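Local coordinates for alpha-1,2-mannosidase (Trichoderma reesei, PDB 1HCU), which removes alpha-1,2-linked mannose residues from N-linked oligosaccharides in a calcium-dependent hydrolysis, probably trimming nine-mannose glycans to the five-mannose form, at residues Gly354-Asp359 against Gly380-Ala385; His283-Lys288 against Gly374-Ala379; Gly220-Phe225 against Gly242-Phe247; His41-Ser46 against Ala445-Glu450; Gly95-Glu100 against Val175-Ser180. All coordinates share one frame; numbering follows the deposited sequence.

Contact 1 (Gly354-Asp359 against Gly380-Ala385); sequences GFAWVD and GFWVTA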
# COMPACT_ATOMS: atom_id res chain seq x y z
N GLY A 354 -15.35 -1.15 -4.79
CA GLY A 354 -15.63 -2.54 -5.06
C GLY A 354 -16.46 -2.65 -6.32
O GLY A 354 -17.36 -1.83 -6.54
N PHE A 355 -16.15 -3.64 -7.16
CA PHE A 355 -16.88 -3.86 -8.39
C PHE A 355 -16.92 -5.35 -8.70
O PHE A 355 -16.14 -6.13 -8.16
CB PHE A 355 -16.25 -3.08 -9.56
CG PHE A 355 -14.85 -3.53 -9.92
CD1 PHE A 355 -14.63 -4.55 -10.84
CD2 PHE A 355 -13.74 -2.93 -9.32
CE1 PHE A 355 -13.34 -4.97 -11.17
CE2 PHE A 355 -12.45 -3.34 -9.63
CZ PHE A 355 -12.25 -4.36 -10.56
N ALA A 356 -17.84 -5.74 -9.58
CA ALA A 356 -17.98 -7.15 -9.94
C ALA A 356 -18.36 -7.37 -11.41
O ALA A 356 -18.71 -6.43 -12.12
CB ALA A 356 -19.02 -7.81 -9.03
N TRP A 357 -18.28 -8.61 -11.86
CA TRP A 357 -18.60 -8.92 -13.24
C TRP A 357 -19.07 -10.36 -13.36
O TRP A 357 -19.27 -11.04 -12.36
CB TRP A 357 -17.37 -8.67 -14.12
CG TRP A 357 -16.18 -9.52 -13.75
CD1 TRP A 357 -15.78 -10.67 -14.36
CD2 TRP A 357 -15.28 -9.31 -12.65
NE1 TRP A 357 -14.69 -11.20 -13.71
CE2 TRP A 357 -14.36 -10.39 -12.66
CE3 TRP A 357 -15.16 -8.33 -11.66
CZ2 TRP A 357 -13.33 -10.50 -11.72
CZ3 TRP A 357 -14.13 -8.45 -10.72
CH2 TRP A 357 -13.23 -9.52 -10.76
N VAL A 358 -19.26 -10.81 -14.59
CA VAL A 358 -19.67 -12.19 -14.84
C VAL A 358 -18.47 -12.87 -15.49
O VAL A 358 -17.99 -12.42 -16.54
CB VAL A 358 -20.87 -12.26 -15.80
CG1 VAL A 358 -21.29 -13.70 -16.00
CG2 VAL A 358 -22.05 -11.45 -15.24
N ASP A 359 -17.96 -13.92 -14.86
CA ASP A 359 -16.81 -14.64 -15.41
C ASP A 359 -17.19 -15.16 -16.80
O ASP A 359 -18.15 -15.90 -16.93
CB ASP A 359 -16.43 -15.82 -14.52
CG ASP A 359 -15.16 -16.50 -14.97
OD1 ASP A 359 -14.14 -16.37 -14.26
OD2 ASP A 359 -15.19 -17.17 -16.02
N GLY A 380 -18.05 -3.45 -18.73
CA GLY A 380 -17.41 -4.70 -18.37
C GLY A 380 -17.39 -4.98 -16.88
O GLY A 380 -16.72 -5.91 -16.43
N PHE A 381 -18.13 -4.19 -16.10
CA PHE A 381 -18.19 -4.40 -14.65
C PHE A 381 -19.31 -3.55 -14.06
O PHE A 381 -19.81 -2.64 -14.71
CB PHE A 381 -16.84 -4.00 -14.01
CG PHE A 381 -16.59 -2.50 -13.99
CD1 PHE A 381 -16.97 -1.72 -12.90
CD2 PHE A 381 -15.97 -1.87 -15.07
CE1 PHE A 381 -16.75 -0.33 -12.89
CE2 PHE A 381 -15.75 -0.49 -15.08
CZ PHE A 381 -16.14 0.29 -13.98
N TRP A 382 -19.73 -3.87 -12.84
CA TRP A 382 -20.72 -3.04 -12.18
C TRP A 382 -20.18 -2.72 -10.80
O TRP A 382 -19.33 -3.45 -10.27
CB TRP A 382 -22.10 -3.71 -12.13
CG TRP A 382 -22.20 -4.94 -11.33
CD1 TRP A 382 -22.46 -5.03 -9.99
CD2 TRP A 382 -22.14 -6.28 -11.82
NE1 TRP A 382 -22.56 -6.34 -9.61
CE2 TRP A 382 -22.37 -7.14 -10.71
CE3 TRP A 382 -21.91 -6.84 -13.08
CZ2 TRP A 382 -22.39 -8.53 -10.83
CZ3 TRP A 382 -21.92 -8.23 -13.20
CH2 TRP A 382 -22.16 -9.06 -12.08
N VAL A 383 -20.65 -1.62 -10.22
CA VAL A 383 -20.18 -1.18 -8.92
C VAL A 383 -20.94 -1.79 -7.76
O VAL A 383 -22.16 -1.85 -7.77
CB VAL A 383 -20.29 0.36 -8.79
CG1 VAL A 383 -19.62 0.83 -7.51
CG2 VAL A 383 -19.67 1.02 -10.01
N THR A 384 -20.19 -2.23 -6.75
CA THR A 384 -20.76 -2.82 -5.55
C THR A 384 -20.48 -1.90 -4.35
O THR A 384 -21.22 -1.90 -3.37
CB THR A 384 -20.16 -4.23 -5.27
OG1 THR A 384 -18.74 -4.13 -5.19
CG2 THR A 384 -20.53 -5.21 -6.39
N ALA A 385 -19.40 -1.13 -4.45
CA ALA A 385 -19.00 -0.19 -3.40
C ALA A 385 -18.55 1.05 -4.15
O ALA A 385 -17.41 1.14 -4.61
CB ALA A 385 -17.85 -0.77 -2.59
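Trp382 lays one face of its indole over the backbone at Ala356 and Trp357, where Ala356 O stands above the plane toward the rim, 3.4 Å from Trp382 CD2. The far end of the indole reaches the backbone of Trp357, with Trp382 CZ3 3.4 Å from Trp357 CA. The methyl of Ala356 makes an off-centre CH-pi contact, CB lying 4.2 Å from the centroid of the five-membered ring of Trp382, while Val358 brings CG2 to the edge of the six-membered ring near CZ3. On the face of the sheet that carries Phe355 and Val383, the side chains of Phe355 and Phe381 cross at about a right angle, Phe355 CB touching Phe381 CD1 at 3.7 Å; Phe292 adds an edge-to-face ring against Phe355, and Thr342 of helix 326-344 touches both phenylalanines. Between these two layers the antiparallel backbones pair through reciprocal bonds of Ala356 and Trp382, N to O 2.8 Å each way. A classic beta bulge follows: Thr384 N and Ala385 N both reach Gly354 O from the same face of its plane, at 2.9 and 3.0 Å. The contact thus illustrates a division of labour close to Glu353, a predicted proton donor: directional bonds of the main chain fix the register, whereas aromatic side chains pack on both faces of the pair.

Contact 2 (His283-Lys288 against Gly374-Ala379); sequences HPSTRK and GFYSSA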
# COMPACT_ATOMS: atom_id res chain seq x y z
N HIS A 283 -12.06 -12.78 -16.97
CA HIS A 283 -12.48 -11.83 -18.00
C HIS A 283 -13.98 -11.56 -17.97
O HIS A 283 -14.77 -12.50 -17.99
CB HIS A 283 -12.09 -12.36 -19.39
CG HIS A 283 -10.66 -12.78 -19.50
ND1 HIS A 283 -9.61 -11.89 -19.39
CD2 HIS A 283 -10.10 -14.00 -19.66
CE1 HIS A 283 -8.46 -12.55 -19.48
NE2 HIS A 283 -8.74 -13.83 -19.64
N PRO A 284 -14.39 -10.28 -17.91
CA PRO A 284 -15.81 -9.94 -17.88
C PRO A 284 -16.50 -10.44 -19.15
O PRO A 284 -15.99 -10.26 -20.25
CB PRO A 284 -15.81 -8.42 -17.81
CG PRO A 284 -14.56 -8.12 -17.06
CD PRO A 284 -13.56 -9.08 -17.69
N SER A 285 -17.67 -11.06 -18.98
CA SER A 285 -18.41 -11.59 -20.11
C SER A 285 -18.70 -10.54 -21.20
O SER A 285 -18.76 -10.88 -22.38
CB SER A 285 -19.71 -12.24 -19.63
OG SER A 285 -20.58 -11.30 -19.01
N THR A 286 -18.88 -9.28 -20.82
CA THR A 286 -19.18 -8.23 -21.80
C THR A 286 -17.94 -7.52 -22.33
O THR A 286 -18.02 -6.78 -23.31
CB THR A 286 -20.10 -7.15 -21.21
OG1 THR A 286 -19.55 -6.69 -19.96
CG2 THR A 286 -21.50 -7.70 -20.99
N ARG A 287 -16.81 -7.74 -21.67
CA ARG A 287 -15.53 -7.14 -22.06
C ARG A 287 -14.40 -8.14 -21.83
O ARG A 287 -13.66 -8.04 -20.84
CB ARG A 287 -15.26 -5.86 -21.26
CG ARG A 287 -16.20 -4.68 -21.57
CD ARG A 287 -15.98 -4.13 -22.98
NE ARG A 287 -14.65 -3.54 -23.13
CZ ARG A 287 -14.31 -2.33 -22.70
NH1 ARG A 287 -15.20 -1.56 -22.09
NH2 ARG A 287 -13.06 -1.90 -22.85
N LYS A 288 -14.28 -9.10 -22.73
CA LYS A 288 -13.25 -10.12 -22.63
C LYS A 288 -11.84 -9.54 -22.63
O LYS A 288 -10.93 -10.08 -21.99
CB LYS A 288 -13.39 -11.13 -23.77
CG LYS A 288 -13.81 -12.52 -23.32
CD LYS A 288 -15.30 -12.73 -23.42
CE LYS A 288 -15.73 -12.88 -24.86
NZ LYS A 288 -17.15 -13.33 -24.92
N GLY A 374 -27.24 -1.66 -18.35
CA GLY A 374 -26.60 -1.13 -19.55
C GLY A 374 -25.14 -0.77 -19.31
O GLY A 374 -24.30 -0.96 -20.19
N PHE A 375 -24.83 -0.27 -18.11
CA PHE A 375 -23.46 0.11 -17.81
C PHE A 375 -22.53 -1.10 -17.94
O PHE A 375 -21.47 -1.00 -18.55
CB PHE A 375 -23.35 0.74 -16.41
CG PHE A 375 -21.96 1.15 -16.04
CD1 PHE A 375 -21.14 0.29 -15.33
CD2 PHE A 375 -21.44 2.38 -16.45
CE1 PHE A 375 -19.81 0.63 -15.03
CE2 PHE A 375 -20.11 2.73 -16.16
CZ PHE A 375 -19.30 1.84 -15.45
N TYR A 376 -22.93 -2.25 -17.40
CA TYR A 376 -22.10 -3.45 -17.48
C TYR A 376 -21.85 -3.89 -18.92
O TYR A 376 -20.75 -4.30 -19.26
CB TYR A 376 -22.74 -4.61 -16.69
CG TYR A 376 -21.98 -5.92 -16.82
CD1 TYR A 376 -20.63 -6.03 -16.44
CD2 TYR A 376 -22.61 -7.06 -17.35
CE1 TYR A 376 -19.93 -7.24 -16.58
CE2 TYR A 376 -21.92 -8.27 -17.48
CZ TYR A 376 -20.59 -8.36 -17.10
OH TYR A 376 -19.92 -9.54 -17.28
N SER A 377 -22.87 -3.81 -19.77
CA SER A 377 -22.72 -4.22 -21.16
C SER A 377 -21.55 -3.56 -21.87
O SER A 377 -20.81 -4.22 -22.59
CB SER A 377 -24.01 -3.94 -21.93
OG SER A 377 -25.05 -4.81 -21.50
N SER A 378 -21.37 -2.26 -21.68
CA SER A 378 -20.27 -1.56 -22.34
C SER A 378 -19.03 -1.36 -21.47
O SER A 378 -17.92 -1.29 -22.00
CB SER A 378 -20.75 -0.21 -22.86
OG SER A 378 -21.12 0.67 -21.81
N ALA A 379 -19.19 -1.29 -20.15
CA ALA A 379 -18.05 -1.07 -19.26
C ALA A 379 -17.32 -2.35 -18.87
O ALA A 379 -16.10 -2.34 -18.69
CB ALA A 379 -18.50 -0.35 -18.01
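Tyr376, on helix 373-379, packs against a type I beta turn running from Pro284 to Arg287, so that a turn docks on the closing part of a helix. Its CG is anti to the backbone N (chi1 175°), which sets CG beside the carbonyl carbon. Thr286 OG1 sits 3.4 Å above the ring plane, over its centre, and still donates to the backbone oxygen of the same residue, Tyr376 O, at 2.8 Å from above that carbonyl plane. At the far end Tyr376 OH is hydrogen-bonded to Ser285 OG over 2.6 Å, and it also meets Val358 N, just past strand 354-356. A phenylalanine in place of Tyr376 would probably leave both Ser285 OG and Val358 N without this mate, and the turn less firmly tied to the helix. Ser377 takes part through its backbone, its CA lying 3.7 Å from Thr286 CG2. Ser378 offers its carbonyl to Arg287, whose chain bends at chi2 and chi3; Asp289 forms a salt bridge at NE, while Gln345 shares NH1 with Ser378 O, and the helix end would probably favour the positive charge. Arg287 NH1 reaches Ser378 O at 2.7 Å, in the carbonyl plane. Beyond it, Ala379 O rests 3.7 Å from Arg287 CG.

Contact 3 (Gly220-Phe225 against Gly242-Phe247); sequences GLIGTF and GLMDSF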
# COMPACT_ATOMS: atom_id res chain seq x y z
N GLY A 220 1.07 -22.09 -3.79
CA GLY A 220 1.39 -20.69 -3.51
C GLY A 220 0.21 -19.85 -3.03
O GLY A 220 0.41 -18.81 -2.42
N LEU A 221 -1.01 -20.30 -3.31
CA LEU A 221 -2.21 -19.58 -2.89
C LEU A 221 -2.71 -20.14 -1.56
O LEU A 221 -3.54 -21.06 -1.52
CB LEU A 221 -3.29 -19.66 -3.96
CG LEU A 221 -2.86 -18.99 -5.27
CD1 LEU A 221 -3.98 -19.06 -6.31
CD2 LEU A 221 -2.48 -17.54 -4.99
N ILE A 222 -2.19 -19.55 -0.48
CA ILE A 222 -2.49 -19.94 0.89
C ILE A 222 -3.81 -19.42 1.44
O ILE A 222 -4.51 -18.64 0.80
CB ILE A 222 -1.34 -19.48 1.83
CG1 ILE A 222 -1.21 -17.95 1.82
CG2 ILE A 222 -0.02 -20.09 1.36
CD1 ILE A 222 -0.23 -17.38 2.86
N GLY A 223 -4.13 -19.85 2.66
CA GLY A 223 -5.35 -19.43 3.33
C GLY A 223 -5.20 -18.02 3.88
O GLY A 223 -4.13 -17.43 3.78
N THR A 224 -6.26 -17.50 4.49
CA THR A 224 -6.27 -16.14 5.03
C THR A 224 -5.95 -16.00 6.52
O THR A 224 -5.24 -15.08 6.92
CB THR A 224 -7.64 -15.47 4.76
OG1 THR A 224 -7.91 -15.47 3.35
CG2 THR A 224 -7.66 -14.04 5.26
N PHE A 225 -6.48 -16.90 7.34
CA PHE A 225 -6.25 -16.82 8.78
C PHE A 225 -5.35 -17.90 9.36
O PHE A 225 -5.48 -19.08 9.05
CB PHE A 225 -7.60 -16.82 9.51
CG PHE A 225 -8.56 -15.80 8.97
CD1 PHE A 225 -9.63 -16.19 8.15
CD2 PHE A 225 -8.40 -14.45 9.26
CE1 PHE A 225 -10.52 -15.25 7.64
CE2 PHE A 225 -9.29 -13.50 8.75
CZ PHE A 225 -10.35 -13.90 7.95
N GLY A 242 -8.03 -7.06 0.44
CA GLY A 242 -8.04 -7.04 1.89
C GLY A 242 -7.73 -8.36 2.58
O GLY A 242 -8.19 -9.42 2.14
N LEU A 243 -6.93 -8.30 3.64
CA LEU A 243 -6.55 -9.47 4.43
C LEU A 243 -5.46 -10.37 3.85
O LEU A 243 -5.01 -11.28 4.54
CB LEU A 243 -7.79 -10.33 4.71
CG LEU A 243 -8.95 -9.67 5.43
CD1 LEU A 243 -10.08 -10.69 5.51
CD2 LEU A 243 -8.53 -9.19 6.82
N MET A 244 -5.04 -10.13 2.61
CA MET A 244 -4.00 -10.97 2.01
C MET A 244 -3.03 -10.23 1.10
O MET A 244 -1.84 -10.55 1.06
CB MET A 244 -4.66 -12.13 1.23
CG MET A 244 -3.69 -13.10 0.56
SD MET A 244 -4.55 -14.59 -0.10
CE MET A 244 -4.81 -15.54 1.42
N ASP A 245 -3.53 -9.23 0.37
CA ASP A 245 -2.72 -8.46 -0.58
C ASP A 245 -1.24 -8.23 -0.25
O ASP A 245 -0.36 -8.74 -0.95
CB ASP A 245 -3.37 -7.11 -0.86
CG ASP A 245 -3.80 -6.37 0.42
OD1 ASP A 245 -3.26 -6.66 1.52
OD2 ASP A 245 -4.68 -5.50 0.30
N SER A 246 -0.96 -7.44 0.78
CA SER A 246 0.42 -7.12 1.10
C SER A 246 1.35 -8.29 1.43
O SER A 246 2.57 -8.13 1.43
CB SER A 246 0.49 -6.03 2.19
OG SER A 246 -0.35 -6.31 3.30
N PHE A 247 0.79 -9.47 1.70
CA PHE A 247 1.61 -10.66 1.99
C PHE A 247 2.38 -11.10 0.73
O PHE A 247 3.59 -11.29 0.78
CB PHE A 247 0.76 -11.83 2.48
CG PHE A 247 1.44 -13.16 2.35
CD1 PHE A 247 1.09 -14.04 1.34
CD2 PHE A 247 2.51 -13.48 3.18
CE1 PHE A 247 1.80 -15.23 1.14
CE2 PHE A 247 3.23 -14.66 3.00
CZ PHE A 247 2.88 -15.53 1.97
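Ile222 and Phe247 reach toward each other tip to tip, CD1 of Ile222 coming to 3.4 Å from CE1 of Phe247. The isoleucine holds CG1 between its backbone N and carbonyl carbon (chi1 62°), and an extended second torsion then carries CD1 outward to the ring, which it meets obliquely near CE1 and CZ. Met244 approaches the same loop differently. Its chain is extended as far as SD, after which a bend at the third torsion (chi3 -77°) turns the terminal methyl against the backbone: CE lies 3.2 Å from Ile222 O and 3.1 Å from Gly223 O. The methyl therefore fits against two successive carbonyls. Thr224 completes the row. With OG1 anti to its carbonyl carbon (chi1 -58°), it sends its hydroxyl to Ser237 O and presents its methyl to the other segment, CG2 resting 3.8 Å from Leu243 CB. That same CG2 stands over the centre of the Phe225 ring, 3.7 Å above its plane, and Leu243 CD1 joins the group by touching Phe225 CZ at 4.0 Å, the two side chains crossing. No hydrogen bond links the segments directly, an example of a contact made by van der Waals fit, in which side-chain conformation matters. Its polar links run to third parties. Helix 175-178 lies alongside, pairing its backbone with Thr224 through Val175 and with Leu243 through Ala176, while Val175 also packs on Ile222 and Met244; strand 292-297 adds Tyr296, whose hydroxyl bonds Ile222 O; and helix 245-257 follows directly, with Asp245, a predicted active-site residue, near its beginning.

Contact 4 (His41-Ser46 against Ala445-Glu450); sequences HPVSNS and ASDDME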
# COMPACT_ATOMS: atom_id res chain seq x y z
N HIS A 41 -10.02 16.58 8.56
CA HIS A 41 -11.33 16.48 7.95
C HIS A 41 -11.47 17.84 7.29
O HIS A 41 -11.88 18.82 7.92
CB HIS A 41 -12.41 16.25 9.01
CG HIS A 41 -12.29 14.93 9.70
ND1 HIS A 41 -13.15 14.53 10.70
CD2 HIS A 41 -11.40 13.92 9.55
CE1 HIS A 41 -12.81 13.32 11.12
NE2 HIS A 41 -11.75 12.93 10.44
N PRO A 42 -11.09 17.92 6.01
CA PRO A 42 -11.10 19.11 5.14
C PRO A 42 -12.36 19.98 5.07
O PRO A 42 -12.25 21.18 4.83
CB PRO A 42 -10.71 18.53 3.77
CG PRO A 42 -11.26 17.15 3.82
CD PRO A 42 -10.89 16.70 5.21
N VAL A 43 -13.53 19.40 5.28
CA VAL A 43 -14.76 20.19 5.23
C VAL A 43 -15.07 20.83 6.57
O VAL A 43 -15.13 22.06 6.70
CB VAL A 43 -15.97 19.36 4.79
CG1 VAL A 43 -17.17 20.27 4.58
CG2 VAL A 43 -15.65 18.59 3.52
N SER A 44 -15.27 19.99 7.58
CA SER A 44 -15.57 20.48 8.92
C SER A 44 -14.33 21.13 9.53
O SER A 44 -14.42 21.86 10.52
CB SER A 44 -16.02 19.31 9.80
OG SER A 44 -15.03 18.30 9.83
N ASN A 45 -13.17 20.88 8.92
CA ASN A 45 -11.90 21.40 9.41
C ASN A 45 -11.58 20.85 10.80
O ASN A 45 -10.92 21.50 11.60
CB ASN A 45 -11.89 22.93 9.42
CG ASN A 45 -11.49 23.53 8.07
OD1 ASN A 45 -11.82 24.68 7.77
ND2 ASN A 45 -10.77 22.76 7.26
N SER A 46 -12.07 19.65 11.08
CA SER A 46 -11.80 19.00 12.37
C SER A 46 -10.76 17.91 12.14
O SER A 46 -10.10 17.87 11.10
CB SER A 46 -13.08 18.39 12.96
OG SER A 46 -13.58 17.34 12.15
N ALA A 445 -18.55 14.85 -0.67
CA ALA A 445 -17.40 14.50 0.15
C ALA A 445 -17.84 13.92 1.48
O ALA A 445 -18.84 14.35 2.04
CB ALA A 445 -16.56 15.75 0.41
N SER A 446 -17.10 12.93 1.99
CA SER A 446 -17.44 12.32 3.27
C SER A 446 -16.63 12.95 4.40
O SER A 446 -16.63 12.46 5.53
CB SER A 446 -17.23 10.80 3.23
OG SER A 446 -15.96 10.44 2.72
N ASP A 447 -15.95 14.04 4.08
CA ASP A 447 -15.15 14.80 5.04
C ASP A 447 -14.03 14.02 5.74
O ASP A 447 -14.06 13.81 6.95
CB ASP A 447 -16.09 15.44 6.07
CG ASP A 447 -15.40 16.48 6.93
OD1 ASP A 447 -14.53 17.21 6.41
OD2 ASP A 447 -15.74 16.57 8.13
N ASP A 448 -13.04 13.58 4.97
CA ASP A 448 -11.92 12.83 5.52
C ASP A 448 -10.75 12.79 4.55
O ASP A 448 -10.93 12.66 3.34
CB ASP A 448 -12.36 11.41 5.88
CG ASP A 448 -11.20 10.56 6.38
OD1 ASP A 448 -10.56 10.93 7.39
OD2 ASP A 448 -10.93 9.52 5.76
N MET A 449 -9.55 12.93 5.08
CA MET A 449 -8.33 12.91 4.28
C MET A 449 -7.32 11.97 4.94
O MET A 449 -6.55 12.37 5.81
CB MET A 449 -7.77 14.34 4.17
CG MET A 449 -6.55 14.47 3.28
SD MET A 449 -6.24 16.20 2.71
CE MET A 449 -5.11 16.77 3.95
N GLU A 450 -7.35 10.71 4.52
CA GLU A 450 -6.47 9.69 5.05
C GLU A 450 -5.00 10.02 4.85
O GLU A 450 -4.63 10.67 3.87
CB GLU A 450 -6.80 8.35 4.40
CG GLU A 450 -8.18 7.84 4.74
CD GLU A 450 -8.25 7.19 6.11
OE1 GLU A 450 -9.37 6.96 6.60
OE2 GLU A 450 -7.17 6.91 6.69
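His41 and Asp448 bring their backbones within 4.4 Å, CA to CA, where the loop between strands 39-41 and 46-48 meets the chain leading into helix 451-465. In the alpha-helical barrel fold of family 47, this joins an early part of the chain to a late one, and it does so chiefly by a carboxylate that accepts from successive backbone N-H groups. Asp447 holds CG anti to its backbone N (chi1 -168°), which carries the carboxylate into the bend at 42-44, whose backbone is locally helical. OD1 of Asp447 receives Val43 N at 2.7 Å, nearly along its C-O axis, and Ser44 N at 3.1 Å from above the carboxylate plane, both from the same face. OD2 turns its syn lone pair to the hydroxyl of Ser44, with OG of Ser44 2.5 Å from OD2 of Asp447. An alanine in place of Asp447 would probably leave Val43 N, Ser44 N and Ser44 OG without this acceptor and the bend freer to shift. Three firm donors on one carboxylate would also be expected to favour its negative charge. Asp447 O lies over one face of the His41 ring, 3.4 Å above its plane and offset toward the rim, while NE2 of His41 is held by Asp48. Apolar contacts fill in beside these bonds: Pro42 CD touches Met449 CB at 4.0 Å, and Val43 CG2 approaches Ala445 CB. The network extends back into the bend, as Ser46 OG donates to Ser44 OG over 2.9 Å.

Contact 5 (Gly95-Glu100 against Val175-Ser180); sequences GSSVFE and VAEIGS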
# COMPACT_ATOMS: atom_id res chain seq x y z
N GLY A 95 -6.55 0.09 21.88
CA GLY A 95 -5.91 -0.90 21.04
C GLY A 95 -5.07 -0.30 19.92
O GLY A 95 -5.40 0.76 19.39
N SER A 96 -3.98 -0.98 19.57
CA SER A 96 -3.10 -0.51 18.51
C SER A 96 -2.88 -1.59 17.46
O SER A 96 -2.47 -2.70 17.79
CB SER A 96 -1.74 -0.10 19.10
OG SER A 96 -0.78 0.12 18.07
N SER A 97 -3.16 -1.26 16.21
CA SER A 97 -2.97 -2.22 15.12
C SER A 97 -1.49 -2.39 14.82
O SER A 97 -0.81 -1.45 14.41
CB SER A 97 -3.68 -1.75 13.84
OG SER A 97 -3.38 -2.61 12.75
N VAL A 98 -0.98 -3.60 15.05
CA VAL A 98 0.42 -3.88 14.77
C VAL A 98 0.70 -3.56 13.30
O VAL A 98 1.68 -2.89 12.98
CB VAL A 98 0.73 -5.37 15.04
CG1 VAL A 98 2.18 -5.66 14.69
CG2 VAL A 98 0.43 -5.70 16.50
N PHE A 99 -0.18 -4.04 12.41
CA PHE A 99 -0.06 -3.84 10.96
C PHE A 99 -0.10 -2.37 10.50
O PHE A 99 0.84 -1.89 9.86
CB PHE A 99 -1.16 -4.63 10.24
CG PHE A 99 -1.29 -4.30 8.77
CD1 PHE A 99 -0.29 -4.66 7.87
CD2 PHE A 99 -2.42 -3.64 8.29
CE1 PHE A 99 -0.41 -4.36 6.51
CE2 PHE A 99 -2.55 -3.33 6.94
CZ PHE A 99 -1.54 -3.70 6.04
N GLU A 100 -1.19 -1.68 10.81
CA GLU A 100 -1.33 -0.27 10.41
C GLU A 100 -0.21 0.59 10.98
O GLU A 100 0.34 1.45 10.29
CB GLU A 100 -2.68 0.29 10.88
CG GLU A 100 -3.92 -0.46 10.39
CD GLU A 100 -4.06 -0.45 8.87
OE1 GLU A 100 -3.53 0.48 8.22
OE2 GLU A 100 -4.71 -1.37 8.33
N VAL A 175 -3.04 -13.36 7.01
CA VAL A 175 -1.74 -13.37 6.35
C VAL A 175 -1.23 -11.99 5.96
O VAL A 175 -0.02 -11.74 6.01
CB VAL A 175 -1.74 -14.31 5.10
CG1 VAL A 175 -2.04 -15.73 5.53
CG2 VAL A 175 -2.74 -13.83 4.06
N ALA A 176 -2.11 -11.09 5.56
CA ALA A 176 -1.63 -9.76 5.20
C ALA A 176 -0.97 -9.08 6.40
O ALA A 176 0.14 -8.57 6.29
CB ALA A 176 -2.77 -8.90 4.66
N GLU A 177 -1.63 -9.08 7.55
CA GLU A 177 -1.08 -8.42 8.74
C GLU A 177 0.13 -9.13 9.34
O GLU A 177 0.99 -8.51 9.96
CB GLU A 177 -2.19 -8.23 9.79
CG GLU A 177 -3.40 -7.50 9.20
CD GLU A 177 -4.35 -6.94 10.24
OE1 GLU A 177 -5.55 -6.83 9.93
OE2 GLU A 177 -3.91 -6.61 11.36
N ILE A 178 0.20 -10.44 9.14
CA ILE A 178 1.32 -11.23 9.62
C ILE A 178 2.51 -11.08 8.67
O ILE A 178 3.65 -10.93 9.10
CB ILE A 178 0.98 -12.73 9.66
CG1 ILE A 178 -0.11 -13.00 10.71
CG2 ILE A 178 2.24 -13.54 9.95
CD1 ILE A 178 -0.62 -14.43 10.69
N GLY A 179 2.21 -11.11 7.37
CA GLY A 179 3.25 -11.01 6.36
C GLY A 179 3.65 -9.64 5.85
O GLY A 179 4.32 -9.53 4.83
N SER A 180 3.24 -8.59 6.55
CA SER A 180 3.59 -7.24 6.14
C SER A 180 4.43 -6.54 7.19
O SER A 180 4.39 -5.32 7.31
CB SER A 180 2.33 -6.42 5.85
OG SER A 180 1.64 -6.92 4.72
O HOH W 1 -5.40 -4.02 11.70
O HOH W 2 -1.93 -6.13 12.87
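Phe99 holds CG anti to its backbone N (chi1 170°), and Glu177 holds CG anti to its carbonyl carbon (chi1 -54°); these torsions place Glu177 CG 3.9 Å from Phe99 CG, and the side chains cross at about a right angle. The place is the N-terminal turn of helix 98-117 facing the short helix 175-178. Ser97 is the N-cap, its OG accepting from Glu100 N at 3.1 Å in a nearly straight bond. Glu177, extended beyond CG, lays its aliphatic part by the phenylalanine, and its OE2 lies near Phe99 CB. Ser180 approaches from another direction: its CB meets the ring edge in plane, 3.5 Å from Phe99 CE1. The hydroxyl of Ser180 donates to Ala176 O at 2.7 Å and is hydrogen-bonded to Ser246 OG. This first turn carries Glu100, a predicted proton donor held by Arg104, and the Phe99 side chain is about 7 Å from the bound calcium. As an example of solvent completing a polar contact, two waters donate to Glu177 OE2. One accepts from Phe99 N at 2.8 Å; the other lies 2.7 Å from Ser97 OG and 3.0 Å from Glu177 OE2.

In the fold
The five contacts form two touching pairs and a closure. Contacts 1 and 2, with centres 9 Å apart, alternate along the chain: helix 373-379 of contact 2 lies between the two strands of contact 1 in sequence, and Val358 is bonded to Ser285 and Tyr376. Contacts 3 and 5, with centres 12 Å apart, meet through Ser246 with Ser180 and Thr224 with Val175. In sequence, contact 5 closes first, then contact 3, then the interlocked contacts 2 and 1. Contact 4 spans them all, tying residues 41-46 to 445-450. Its centre lies 26 to 35 Å from the other centres. Contacts 5 and 3 carry the predicted active-site residues Glu100 and Asp245, and contact 1 adjoins Glu353.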